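Local coordinates for protein coclaurine N-methyltransferase (Coptis japonica, PDB 6GKV) that methylates the ring nitrogen of coclaurine and related tetrahydroisoquinolines with S-adenosyl-L-methionine as methyl donor, a step in plant alkaloid biosynthesis, at residues D270-K282 with N338-K351. Numbering follows the deposited sequence.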
loop_
_atom_site.group_PDB
_atom_site.type_symbol
_atom_site.label_atom_id
_atom_site.label_comp_id
_atom_site.label_asym_id
_atom_site.label_seq_id
_atom_site.Cartn_x
_atom_site.Cartn_y
_atom_site.Cartn_z
ATOM N N ASP A 270 11.334 6.934 -9.476
ATOM C CA ASP A 270 11.604 8.196 -10.174
ATOM C C ASP A 270 10.477 9.203 -9.994
ATOM O O ASP A 270 10.515 10.301 -10.553
ATOM C CB ASP A 270 11.820 7.961 -11.676
ATOM C CG ASP A 270 12.799 6.846 -11.961
ATOM O OD1 ASP A 270 14.020 7.039 -11.790
ATOM O OD2 ASP A 270 12.331 5.758 -12.344
ATOM N N VAL A 271 9.459 8.803 -9.249
ATOM C CA VAL A 271 8.381 9.696 -8.847
ATOM C C VAL A 271 8.096 9.445 -7.372
ATOM O O VAL A 271 8.545 8.445 -6.811
ATOM C CB VAL A 271 7.110 9.466 -9.657
ATOM C CG1 VAL A 271 7.352 9.750 -11.148
ATOM C CG2 VAL A 271 6.643 8.040 -9.446
ATOM N N SER A 272 7.332 10.334 -6.745
ATOM C CA SER A 272 7.095 10.222 -5.314
ATOM C C SER A 272 5.651 10.543 -4.960
ATOM O O SER A 272 5.166 11.641 -5.246
ATOM C CB SER A 272 8.050 11.156 -4.571
ATOM O OG SER A 272 8.412 10.605 -3.331
ATOM N N VAL A 273 4.959 9.594 -4.329
ATOM C CA VAL A 273 3.545 9.797 -4.044
ATOM C C VAL A 273 3.364 10.953 -3.065
ATOM O O VAL A 273 4.041 11.056 -2.041
ATOM C CB VAL A 273 2.846 8.498 -3.504
ATOM C CG1 VAL A 273 3.444 8.037 -2.173
ATOM C CG2 VAL A 273 1.350 8.724 -3.350
ATOM N N VAL A 274 2.446 11.838 -3.424
ATOM C CA VAL A 274 2.102 12.988 -2.610
ATOM C C VAL A 274 0.735 12.810 -1.957
ATOM O O VAL A 274 0.537 13.151 -0.787
ATOM C CB VAL A 274 2.124 14.261 -3.462
ATOM C CG1 VAL A 274 1.298 15.379 -2.801
ATOM C CG2 VAL A 274 3.581 14.677 -3.691
ATOM N N ASN A 275 -0.206 12.268 -2.724
ATOM C CA ASN A 275 -1.514 11.948 -2.191
ATOM C C ASN A 275 -2.041 10.698 -2.832
ATOM O O ASN A 275 -1.517 10.236 -3.828
ATOM C CB ASN A 275 -2.499 13.087 -2.405
ATOM C CG ASN A 275 -3.448 13.249 -1.240
ATOM O OD1 ASN A 275 -3.742 12.290 -0.525
ATOM N ND2 ASN A 275 -3.911 14.477 -1.021
ATOM N N HIS A 276 -3.098 10.160 -2.249
ATOM C CA HIS A 276 -3.666 8.920 -2.697
ATOM C C HIS A 276 -5.108 8.870 -2.235
ATOM O O HIS A 276 -5.397 9.009 -1.049
ATOM C CB HIS A 276 -2.873 7.740 -2.150
ATOM C CG HIS A 276 -3.351 6.416 -2.645
ATOM N ND1 HIS A 276 -3.034 5.228 -2.015
ATOM C CD2 HIS A 276 -4.128 6.086 -3.702
ATOM C CE1 HIS A 276 -3.598 4.228 -2.663
ATOM N NE2 HIS A 276 -4.269 4.721 -3.690
ATOM N N TRP A 277 -6.017 8.720 -3.186
ATOM C CA TRP A 277 -7.416 8.571 -2.868
ATOM C C TRP A 277 -7.865 7.284 -3.519
ATOM O O TRP A 277 -7.243 6.846 -4.486
ATOM C CB TRP A 277 -8.255 9.712 -3.420
ATOM C CG TRP A 277 -7.818 11.100 -3.109
ATOM C CD1 TRP A 277 -8.389 11.945 -2.192
ATOM C CD2 TRP A 277 -6.787 11.854 -3.752
ATOM N NE1 TRP A 277 -7.751 13.166 -2.197
ATOM C CE2 TRP A 277 -6.740 13.137 -3.160
ATOM C CE3 TRP A 277 -5.846 11.567 -4.767
ATOM C CZ2 TRP A 277 -5.837 14.130 -3.523
ATOM C CZ3 TRP A 277 -4.938 12.555 -5.143
ATOM C CH2 TRP A 277 -4.945 13.822 -4.519
ATOM N N THR A 278 -8.924 6.674 -3.003
ATOM C CA THR A 278 -9.719 5.794 -3.832
ATOM C C THR A 278 -11.129 6.355 -3.908
ATOM O O THR A 278 -11.432 7.419 -3.343
ATOM C CB THR A 278 -9.784 4.355 -3.329
ATOM O OG1 THR A 278 -10.502 4.306 -2.086
ATOM C CG2 THR A 278 -8.378 3.747 -3.201
ATOM N N LEU A 279 -11.986 5.615 -4.597
ATOM C CA LEU A 279 -13.295 6.086 -5.030
ATOM C C LEU A 279 -14.189 4.856 -5.267
ATOM O O LEU A 279 -13.766 3.901 -5.927
ATOM C CB LEU A 279 -13.088 6.929 -6.282
ATOM C CG LEU A 279 -14.087 7.628 -7.177
ATOM C CD1 LEU A 279 -13.571 9.020 -7.471
ATOM C CD2 LEU A 279 -14.166 6.857 -8.465
ATOM N N SER A 280 -15.394 4.842 -4.706
ATOM C CA SER A 280 -16.246 3.640 -4.784
ATOM C C SER A 280 -16.510 3.121 -6.196
ATOM O O SER A 280 -16.796 3.897 -7.118
ATOM C CB SER A 280 -17.605 3.883 -4.140
ATOM O OG SER A 280 -18.489 2.845 -4.546
ATOM N N GLY A 281 -16.482 1.804 -6.341
ATOM C CA GLY A 281 -16.846 1.163 -7.605
ATOM C C GLY A 281 -18.260 1.449 -8.119
ATOM O O GLY A 281 -18.610 1.092 -9.259
ATOM N N LYS A 282 -19.068 2.108 -7.294
ATOM C CA LYS A 282 -20.434 2.467 -7.671
ATOM C C LYS A 282 -20.452 3.524 -8.773
ATOM O O LYS A 282 -21.405 3.628 -9.534
ATOM C CB LYS A 282 -21.214 2.977 -6.446
ATOM C CG LYS A 282 -21.808 1.876 -5.594
ATOM C CD LYS A 282 -23.071 2.363 -4.875
ATOM C CE LYS A 282 -22.762 3.552 -3.967
ATOM N NZ LYS A 282 -23.323 3.434 -2.585
ATOM N N ASN A 338 -21.650 -3.703 -3.279
ATOM C CA ASN A 338 -21.843 -2.274 -3.065
ATOM C C ASN A 338 -20.626 -1.425 -3.454
ATOM O O ASN A 338 -20.444 -0.338 -2.933
ATOM C CB ASN A 338 -22.225 -2.017 -1.605
ATOM C CG ASN A 338 -22.852 -0.643 -1.384
ATOM O OD1 ASN A 338 -23.433 -0.064 -2.291
ATOM N ND2 ASN A 338 -22.720 -0.115 -0.164
ATOM N N GLY A 339 -19.810 -1.904 -4.393
ATOM C CA GLY A 339 -18.715 -1.094 -4.933
ATOM C C GLY A 339 -17.430 -1.050 -4.106
ATOM O O GLY A 339 -16.551 -0.208 -4.347
ATOM N N GLU A 340 -17.316 -1.976 -3.154
ATOM C CA GLU A 340 -16.212 -2.018 -2.208
ATOM C C GLU A 340 -15.272 -3.174 -2.502
ATOM O O GLU A 340 -14.600 -3.674 -1.611
ATOM C CB GLU A 340 -16.766 -2.112 -0.772
ATOM C CG GLU A 340 -17.380 -0.796 -0.307
ATOM C CD GLU A 340 -16.309 0.305 -0.168
ATOM O OE1 GLU A 340 -15.204 -0.008 0.338
ATOM O OE2 GLU A 340 -16.551 1.472 -0.575
ATOM N N GLU A 341 -15.248 -3.607 -3.759
ATOM C CA GLU A 341 -14.295 -4.613 -4.212
ATOM C C GLU A 341 -13.421 -4.046 -5.343
ATOM O O GLU A 341 -12.246 -3.742 -5.148
ATOM C CB GLU A 341 -15.021 -5.874 -4.678
ATOM C CG GLU A 341 -15.793 -6.593 -3.576
ATOM C CD GLU A 341 -14.894 -7.203 -2.515
ATOM O OE1 GLU A 341 -13.676 -7.281 -2.729
ATOM O OE2 GLU A 341 -15.402 -7.632 -1.463
ATOM N N TRP A 342 -14.002 -3.947 -6.534
ATOM C CA TRP A 342 -13.331 -3.344 -7.676
ATOM C C TRP A 342 -13.725 -1.880 -7.702
ATOM O O TRP A 342 -14.895 -1.540 -7.474
ATOM C CB TRP A 342 -13.711 -4.060 -8.978
ATOM C CG TRP A 342 -13.099 -5.438 -9.097
ATOM C CD1 TRP A 342 -11.823 -5.728 -9.475
ATOM C CD2 TRP A 342 -13.733 -6.700 -8.818
ATOM N NE1 TRP A 342 -11.623 -7.091 -9.461
ATOM C CE2 TRP A 342 -12.764 -7.700 -9.072
ATOM C CE3 TRP A 342 -15.022 -7.069 -8.429
ATOM C CZ2 TRP A 342 -13.066 -9.064 -8.919
ATOM C CZ3 TRP A 342 -15.307 -8.432 -8.288
ATOM C CH2 TRP A 342 -14.331 -9.407 -8.527
ATOM N N MET A 343 -12.749 -1.013 -7.961
ATOM C CA MET A 343 -12.959 0.415 -7.810
ATOM C C MET A 343 -11.892 1.236 -8.521
ATOM O O MET A 343 -11.088 0.704 -9.295
ATOM C CB MET A 343 -12.990 0.782 -6.319
ATOM C CG MET A 343 -11.811 0.197 -5.513
ATOM S SD MET A 343 -11.884 0.555 -3.731
ATOM C CE MET A 343 -12.945 -0.749 -3.129
ATOM N N ALA A 344 -11.891 2.533 -8.227
ATOM C CA ALA A 344 -10.972 3.481 -8.836
ATOM C C ALA A 344 -10.002 4.102 -7.830
ATOM O O ALA A 344 -10.376 4.505 -6.726
ATOM C CB ALA A 344 -11.749 4.571 -9.548
ATOM N N SER A 345 -8.741 4.172 -8.241
ATOM C CA SER A 345 -7.656 4.744 -7.445
ATOM C C SER A 345 -7.068 5.988 -8.084
ATOM O O SER A 345 -6.733 5.988 -9.281
ATOM C CB SER A 345 -6.558 3.698 -7.253
ATOM O OG SER A 345 -5.411 4.241 -6.620
ATOM N N HIS A 346 -6.928 7.046 -7.289
ATOM C CA HIS A 346 -6.227 8.266 -7.710
ATOM C C HIS A 346 -4.901 8.478 -6.967
ATOM O O HIS A 346 -4.865 8.559 -5.729
ATOM C CB HIS A 346 -7.109 9.499 -7.510
ATOM C CG HIS A 346 -8.282 9.565 -8.446
ATOM N ND1 HIS A 346 -9.270 10.516 -8.335
ATOM C CD2 HIS A 346 -8.612 8.799 -9.508
ATOM C CE1 HIS A 346 -10.168 10.333 -9.288
ATOM N NE2 HIS A 346 -9.785 9.306 -10.021
ATOM N N VAL A 347 -3.821 8.604 -7.732
ATOM C CA VAL A 347 -2.512 8.862 -7.162
ATOM C C VAL A 347 -1.900 10.163 -7.682
ATOM O O VAL A 347 -1.843 10.398 -8.899
ATOM C CB VAL A 347 -1.535 7.717 -7.447
ATOM C CG1 VAL A 347 -0.301 7.875 -6.580
ATOM C CG2 VAL A 347 -2.199 6.361 -7.188
ATOM N N LEU A 348 -1.430 11.005 -6.753
ATOM C CA LEU A 348 -0.726 12.223 -7.139
ATOM C C LEU A 348 0.766 12.043 -6.864
ATOM O O LEU A 348 1.161 11.692 -5.754
ATOM C CB LEU A 348 -1.289 13.449 -6.404
ATOM C CG LEU A 348 -0.727 14.824 -6.813
ATOM C CD1 LEU A 348 -1.007 15.140 -8.279
ATOM C CD2 LEU A 348 -1.246 15.948 -5.911
ATOM N N PHE A 349 1.581 12.233 -7.891
ATOM C CA PHE A 349 3.034 12.081 -7.788
ATOM C C PHE A 349 3.746 13.412 -8.020
ATOM O O PHE A 349 3.309 14.206 -8.855
ATOM C CB PHE A 349 3.590 11.106 -8.831
ATOM C CG PHE A 349 3.069 9.696 -8.743
ATOM C CD1 PHE A 349 3.677 8.768 -7.913
ATOM C CD2 PHE A 349 2.023 9.275 -9.577
ATOM C CE1 PHE A 349 3.226 7.450 -7.871
ATOM C CE2 PHE A 349 1.565 7.955 -9.562
ATOM C CZ PHE A 349 2.170 7.037 -8.713
ATOM N N LYS A 350 4.869 13.620 -7.330
ATOM C CA LYS A 350 5.843 14.658 -7.706
ATOM C C LYS A 350 7.135 13.994 -8.210
ATOM O O LYS A 350 7.305 12.782 -8.059
ATOM C CB LYS A 350 6.150 15.577 -6.525
ATOM C CG LYS A 350 7.093 14.943 -5.528
ATOM C CD LYS A 350 7.324 15.839 -4.317
ATOM C CE LYS A 350 8.086 15.091 -3.231
ATOM N NZ LYS A 350 7.971 15.795 -1.920
ATOM N N LYS A 351 8.047 14.784 -8.780
ATOM C CA LYS A 351 9.212 14.223 -9.465
ATOM C C LYS A 351 10.227 13.589 -8.520
ATOM O O LYS A 351 10.804 14.276 -7.681
ATOM C CB LYS A 351 9.895 15.303 -10.299
ATOM C CG LYS A 351 10.453 14.796 -11.598
ATOM C CD LYS A 351 11.253 15.878 -12.302
ATOM C CE LYS A 351 12.259 15.228 -13.226
ATOM N NZ LYS A 351 12.605 13.863 -12.715
#
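W277 lies alongside L348, its benzene edge turned to the neighbouring strand: CE3 comes 3.7 Å from H346 CB and CZ3 4.0 Å from L348 CB. With CG anti to the carbonyl carbon (chi1 -52°), the ring runs back toward N275, whose amide carbon lies over one face; R118 adds a cation-pi contact and also bonds H346 ND1, while E226 takes H346 NE2. Were W277 an alanine, R118 would probably lose its cation-pi partner and the CB atoms of H346 and L348 would be uncovered. Further along this face, branched L279 suits the small A344, with CD2 3.5 Å from its CB.

On the other face H276, with CG anti to the backbone N (chi1 -176°), reaches along the sheet so that NE2 and S345 OG share a hydrogen bond (3.2 Å); ND1 bonds Y266 of the second subunit, so both ring nitrogens are engaged. Just before the strand, V271 CG2 meets F349 CD1 obliquely (3.4 Å), and V347 CG1 sits over one face of that ring, toward its rim.

V274 N bonds L348 O at 2.7 Å and nearly straight (173°), N275 N only weakly: both residues face L348, a classic beta bulge. Beyond the strand, G281 N bonds G339 O, both glycines because a CB on either would strike atoms across the contact, and S280 OG caps the following helix through K282 N. Antiparallel strands 272-279 and 342-350, the latter beside 221-230, complete the 3-2-1-4-5-7-6 sheet of the Rossmann-like class I methyltransferase fold.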